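SmhA (Serratia marcescens, PDB 7A27) serves as one component, caught in its soluble form, of a tripartite alpha-pore-forming toxin whose parts probably assemble into a pore in target membranes. Local coordinates at residues A[38-44]-A[227-233]; A[46-51]-A[271-275]. All blocks are in the same frame, centred on the assembly; numbering follows the deposited sequence.

Interaction 1 (A[38-44]-A[227-233])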
loop_
_atom_site.group_PDB
_atom_site.type_symbol
_atom_site.label_atom_id
_atom_site.label_comp_id
_atom_site.label_asym_id
_atom_site.label_seq_id
_atom_site.Cartn_x
_atom_site.Cartn_y
_atom_site.Cartn_z
ATOM N N GLN A 38 5.200 -17.110 6.188
ATOM C CA GLN A 38 4.464 -17.963 7.147
ATOM C C GLN A 38 4.622 -19.425 6.737
ATOM O O GLN A 38 4.373 -19.743 5.577
ATOM C CB GLN A 38 2.986 -17.544 7.193
ATOM C CG GLN A 38 2.108 -18.428 8.068
ATOM C CD GLN A 38 2.626 -18.533 9.479
ATOM O OE1 GLN A 38 2.896 -17.534 10.141
ATOM N NE2 GLN A 38 2.770 -19.763 9.946
ATOM N N GLN A 39 5.043 -20.256 7.689
ATOM C CA GLN A 39 5.125 -21.725 7.593
ATOM C C GLN A 39 3.739 -22.232 7.174
ATOM O O GLN A 39 2.752 -21.761 7.729
ATOM C CB GLN A 39 5.519 -22.237 8.987
ATOM C CG GLN A 39 6.123 -23.633 9.049
ATOM C CD GLN A 39 6.240 -24.186 10.457
ATOM O OE1 GLN A 39 5.461 -23.846 11.350
ATOM N NE2 GLN A 39 7.184 -25.104 10.648
ATOM N N LEU A 40 3.658 -23.123 6.198
ATOM C CA LEU A 40 2.409 -23.798 5.750
ATOM C C LEU A 40 2.005 -24.823 6.815
ATOM O O LEU A 40 2.844 -25.178 7.677
ATOM C CB LEU A 40 2.664 -24.510 4.411
ATOM C CG LEU A 40 2.823 -23.603 3.184
ATOM C CD1 LEU A 40 3.704 -24.230 2.120
ATOM C CD2 LEU A 40 1.462 -23.257 2.613
ATOM N N LEU A 41 0.754 -25.272 6.770
ATOM C CA LEU A 41 0.253 -26.355 7.650
ATOM C C LEU A 41 0.559 -27.655 6.914
ATOM O O LEU A 41 0.068 -27.783 5.785
ATOM C CB LEU A 41 -1.254 -26.175 7.891
ATOM C CG LEU A 41 -1.929 -27.266 8.719
ATOM C CD1 LEU A 41 -1.338 -27.317 10.113
ATOM C CD2 LEU A 41 -3.425 -27.045 8.771
ATOM N N THR A 42 1.367 -28.543 7.481
ATOM C CA THR A 42 1.750 -29.828 6.821
ATOM C C THR A 42 0.887 -30.963 7.403
ATOM O O THR A 42 0.418 -31.803 6.623
ATOM C CB THR A 42 3.268 -30.111 6.910
ATOM O OG1 THR A 42 3.621 -30.753 8.137
ATOM C CG2 THR A 42 4.130 -28.876 6.740
ATOM N N SER A 43 0.684 -30.968 8.727
ATOM C CA SER A 43 0.017 -32.042 9.516
ATOM C C SER A 43 -1.213 -32.610 8.807
ATOM O O SER A 43 -2.026 -31.836 8.298
ATOM C CB SER A 43 -0.338 -31.555 10.895
ATOM O OG SER A 43 -0.978 -32.580 11.636
ATOM N N GLN A 44 -1.330 -33.938 8.796
ATOM C CA GLN A 44 -2.493 -34.689 8.260
ATOM C C GLN A 44 -2.955 -35.680 9.338
ATOM O O GLN A 44 -3.422 -36.779 8.992
ATOM C CB GLN A 44 -2.098 -35.378 6.955
ATOM C CG GLN A 44 -1.846 -34.432 5.801
ATOM C CD GLN A 44 -1.096 -35.111 4.679
ATOM O OE1 GLN A 44 -0.551 -36.197 4.850
ATOM N NE2 GLN A 44 -1.052 -34.469 3.521
ATOM N N ASP A 227 5.291 -35.636 13.279
ATOM C CA ASP A 227 4.640 -34.963 12.121
ATOM C C ASP A 227 5.151 -33.506 12.115
ATOM O O ASP A 227 6.329 -33.304 11.736
ATOM C CB ASP A 227 3.121 -35.185 12.218
ATOM C CG ASP A 227 2.283 -34.770 11.012
ATOM O OD1 ASP A 227 2.730 -33.901 10.223
ATOM O OD2 ASP A 227 1.197 -35.344 10.852
ATOM N N GLN A 228 4.308 -32.544 12.517
ATOM C CA GLN A 228 4.621 -31.102 12.711
ATOM C C GLN A 228 4.411 -30.872 14.220
ATOM O O GLN A 228 3.245 -30.683 14.637
ATOM C CB GLN A 228 3.725 -30.222 11.819
ATOM C CG GLN A 228 4.224 -28.798 11.558
ATOM C CD GLN A 228 3.247 -27.958 10.741
ATOM O OE1 GLN A 228 2.134 -28.375 10.440
ATOM N NE2 GLN A 228 3.681 -26.772 10.349
ATOM N N ALA A 229 5.464 -31.032 15.030
ATOM C CA ALA A 229 5.441 -30.812 16.496
ATOM C C ALA A 229 4.610 -29.554 16.798
ATOM O O ALA A 229 3.737 -29.616 17.693
ATOM C CB ALA A 229 6.848 -30.686 17.026
ATOM N N SER A 230 4.820 -28.459 16.054
ATOM C CA SER A 230 4.070 -27.194 16.261
ATOM C C SER A 230 4.038 -26.293 15.024
ATOM O O SER A 230 5.032 -26.182 14.309
ATOM C CB SER A 230 4.620 -26.458 17.442
ATOM O OG SER A 230 5.911 -25.939 17.159
ATOM N N TYR A 231 2.902 -25.615 14.852
ATOM C CA TYR A 231 2.657 -24.603 13.789
ATOM C C TYR A 231 3.230 -23.262 14.274
ATOM O O TYR A 231 2.662 -22.692 15.236
ATOM C CB TYR A 231 1.160 -24.552 13.459
ATOM C CG TYR A 231 0.800 -23.543 12.404
ATOM C CD1 TYR A 231 0.856 -23.857 11.061
ATOM C CD2 TYR A 231 0.442 -22.254 12.745
ATOM C CE1 TYR A 231 0.575 -22.913 10.086
ATOM C CE2 TYR A 231 0.129 -21.306 11.783
ATOM C CZ TYR A 231 0.221 -21.626 10.444
ATOM O OH TYR A 231 -0.083 -20.695 9.490
ATOM N N MET A 232 4.322 -22.792 13.655
ATOM C CA MET A 232 5.029 -21.536 14.047
ATOM C C MET A 232 4.400 -20.315 13.371
ATOM O O MET A 232 4.387 -20.262 12.125
ATOM C CB MET A 232 6.520 -21.605 13.706
ATOM C CG MET A 232 7.198 -22.793 14.366
ATOM S SD MET A 232 7.224 -22.603 16.182
ATOM C CE MET A 232 8.924 -22.046 16.360
ATOM N N ILE A 233 3.966 -19.343 14.180
ATOM C CA ILE A 233 3.251 -18.109 13.735
ATOM C C ILE A 233 4.244 -16.959 13.569
ATOM O O ILE A 233 4.920 -16.578 14.552
ATOM C CB ILE A 233 2.138 -17.741 14.722
ATOM C CG1 ILE A 233 1.136 -18.894 14.863
ATOM C CG2 ILE A 233 1.471 -16.439 14.319
ATOM C CD1 ILE A 233 0.130 -18.757 15.986
#
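Gln38 lies level with Ile233 at one end of this contact and Ser43 with Gln228 at the other, so that the two segments run roughly antiparallel, their end-to-end directions 151° apart. Only 230-233 is strand, the start of the second arm of a two-stranded antiparallel hairpin that recalls the beta-tongue of ClyA-like toxins. Segment 38-44 is the irregular linker that follows helix 14-37. The contact illustrates how a loop can lie along a strand without becoming part of its sheet: each hydrogen bond between the segments has a glutamine side-chain amide at one end and a backbone atom at the other.

Gln39 reaches across with an extended chain (chi2 -169°), and Gln39 OE1 accepts a hydrogen bond from Met232 N at 2.8 Å, the donor arriving almost head-on to the side-chain carbonyl. Gln38 instead folds over at chi2 (55°), which brings NE2 within 2.8 Å of Met232 O; the same nitrogen also donates to Gln39 O at 3.0 Å. Its OE1 accepts from Ser234 N and Gln283 NE2, and these partners on both ends fix which way round the amide sits. The ring of Tyr231 lies beside this amide, its OH taking a weak bond from Gln58, while its CD1 rests against Leu41 CD1 at 4.2 Å.

Further along, Gln228 answers from the hairpin side. Gln228 NE2 donates to Leu40 O at 3.2 Å, and its OE1 gathers two successive backbone N-H groups, those of Thr42 and, weakly, Ser43. Asp227 and Ser43 approach one another, but both hydrogen-bond to Ser45 OG. Thr42 N lies 3.1 Å from Gln228 OE1, well above the plane of that carbonyl.

Interaction 2 (A[46-51]-A[271-275]); sequences MDPGLT and NALLS
Leu273 is the bump of this contact, and Met46, Asp47, Leu50 and Thr51 form the hollow that receives it. The case illustrates how the start of one helix can seat a single branched side chain from the first turn of another. With CG anti to the backbone N (chi1 -162°), Leu273 projects away from helix 272-299 and spreads its two methyl groups among the residues that lead into and open helix 48-96.

Its CD2 goes deepest. Leu273 CD2 lies 3.5 Å from Thr51 OG1 and 3.8 Å from Met46 CB, with Asp47 CB at 3.9 Å. Leu50 meets the leucine tip to tip, its CD2 3.6 Å from Leu273 CG, on the side of CB and CD2 and turned from CD1. Met46 runs past in the reverse direction. Its SD comes beside Leu273 CD1, and a bend at chi3 (140°) carries Met46 CE onward to Ala272 CB at 4.2 Å, a second, smaller touch beside the socket.

The wall of the hollow is held from within its own segment. Asp47 is the N-cap of helix 48-96, its OD2 accepting weakly from Leu50 N. Thr51 OG1 donates to Asp47 O at 2.7 Å while Thr51 N reaches the same oxygen from the other face of the carbonyl. The hydroxyl is thus occupied by the backbone even where a methyl packs against it, and the contact between the segments is purely van der Waals.

Neighbouring elements carry the packing outward: Leu207, just past strand 198-206, touches Met46. Leu50 and Leu274 both lean on Ile154 of helix 104-155, while Ser275 touches Tyr264 and Leu267 of helix 247-268.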
loop_
_atom_site.group_PDB
_atom_site.type_symbol
_atom_site.label_atom_id
_atom_site.label_comp_id
_atom_site.label_asym_id
_atom_site.label_seq_id
_atom_site.Cartn_x
_atom_site.Cartn_y
_atom_site.Cartn_z
ATOM N N MET A 46 -5.066 -34.500 11.900
ATOM C CA MET A 46 -6.133 -33.643 12.495
ATOM C C MET A 46 -7.389 -33.692 11.614
ATOM O O MET A 46 -7.339 -34.376 10.577
ATOM C CB MET A 46 -5.621 -32.214 12.646
ATOM C CG MET A 46 -4.303 -32.204 13.376
ATOM S SD MET A 46 -3.950 -30.665 14.207
ATOM C CE MET A 46 -3.220 -31.306 15.719
ATOM N N ASP A 47 -8.478 -33.026 12.013
ATOM C CA ASP A 47 -9.775 -33.118 11.284
ATOM C C ASP A 47 -9.486 -33.096 9.780
ATOM O O ASP A 47 -8.987 -32.093 9.271
ATOM C CB ASP A 47 -10.772 -32.033 11.719
ATOM C CG ASP A 47 -12.143 -32.184 11.069
ATOM O OD1 ASP A 47 -12.547 -33.340 10.795
ATOM O OD2 ASP A 47 -12.788 -31.151 10.805
ATOM N N PRO A 48 -9.734 -34.199 9.027
ATOM C CA PRO A 48 -9.480 -34.204 7.585
ATOM C C PRO A 48 -10.227 -33.071 6.851
ATOM O O PRO A 48 -9.612 -32.403 6.030
ATOM C CB PRO A 48 -9.975 -35.586 7.113
ATOM C CG PRO A 48 -9.993 -36.445 8.363
ATOM C CD PRO A 48 -10.255 -35.489 9.508
ATOM N N GLY A 49 -11.508 -32.869 7.194
ATOM C CA GLY A 49 -12.429 -31.894 6.568
ATOM C C GLY A 49 -11.985 -30.443 6.722
ATOM O O GLY A 49 -12.112 -29.693 5.734
ATOM N N LEU A 50 -11.520 -30.052 7.919
ATOM C CA LEU A 50 -11.078 -28.668 8.252
ATOM C C LEU A 50 -9.628 -28.466 7.792
ATOM O O LEU A 50 -9.305 -27.350 7.356
ATOM C CB LEU A 50 -11.227 -28.410 9.759
ATOM C CG LEU A 50 -10.673 -27.073 10.262
ATOM C CD1 LEU A 50 -11.410 -25.892 9.623
ATOM C CD2 LEU A 50 -10.739 -26.977 11.779
ATOM N N THR A 51 -8.778 -29.488 7.893
ATOM C CA THR A 51 -7.366 -29.426 7.434
ATOM C C THR A 51 -7.354 -28.979 5.964
ATOM O O THR A 51 -6.592 -28.038 5.658
ATOM C CB THR A 51 -6.624 -30.753 7.660
ATOM O OG1 THR A 51 -6.564 -31.032 9.062
ATOM C CG2 THR A 51 -5.213 -30.746 7.112
ATOM N N ASN A 271 -8.600 -27.272 21.226
ATOM C CA ASN A 271 -8.874 -26.894 19.810
ATOM C C ASN A 271 -7.599 -26.311 19.176
ATOM O O ASN A 271 -7.456 -25.081 19.136
ATOM C CB ASN A 271 -10.033 -25.897 19.689
ATOM C CG ASN A 271 -11.235 -26.285 20.514
ATOM O OD1 ASN A 271 -11.152 -26.360 21.738
ATOM N ND2 ASN A 271 -12.358 -26.494 19.850
ATOM N N ALA A 272 -6.708 -27.179 18.690
ATOM C CA ALA A 272 -5.405 -26.842 18.075
ATOM C C ALA A 272 -5.601 -26.381 16.629
ATOM O O ALA A 272 -4.984 -25.379 16.223
ATOM C CB ALA A 272 -4.542 -28.072 18.130
ATOM N N LEU A 273 -6.449 -27.087 15.883
ATOM C CA LEU A 273 -6.656 -26.811 14.446
ATOM C C LEU A 273 -7.393 -25.479 14.281
ATOM O O LEU A 273 -7.112 -24.781 13.296
ATOM C CB LEU A 273 -7.402 -27.985 13.806
ATOM C CG LEU A 273 -7.323 -28.053 12.278
ATOM C CD1 LEU A 273 -5.887 -27.932 11.785
ATOM C CD2 LEU A 273 -7.923 -29.348 11.768
ATOM N N LEU A 274 -8.295 -25.129 15.204
ATOM C CA LEU A 274 -9.020 -23.829 15.153
ATOM C C LEU A 274 -8.007 -22.711 15.402
ATOM O O LEU A 274 -8.076 -21.702 14.683
ATOM C CB LEU A 274 -10.140 -23.804 16.190
ATOM C CG LEU A 274 -10.875 -22.472 16.341
ATOM C CD1 LEU A 274 -11.639 -22.103 15.069
ATOM C CD2 LEU A 274 -11.836 -22.535 17.528
ATOM N N SER A 275 -7.107 -22.894 16.379
ATOM C CA SER A 275 -6.006 -21.950 16.708
ATOM C C SER A 275 -5.255 -21.592 15.414
ATOM O O SER A 275 -5.021 -20.391 15.163
ATOM C CB SER A 275 -5.076 -22.535 17.746
ATOM O OG SER A 275 -5.783 -22.902 18.928
#

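Overall arrangement
Interactions 1 and 2 lie on the same side of the chain's centre, about 12 Å apart between their own centres, and both are partly buried. They use successive parts of one connection: 38-44 is most of the loop between helices 14-37 and 48-96, and 46-51 finishes it and starts the second helix. The loop part, set against the hairpin, relies on glutamine amides pairing with backbone groups; the helix start, set against helix 272-299, relies on aliphatic side chains. Packing joins the two where Leu41 CD2 meets Leu273 CD1 at 4.0 Å, so the polar contact continues directly into the apolar one.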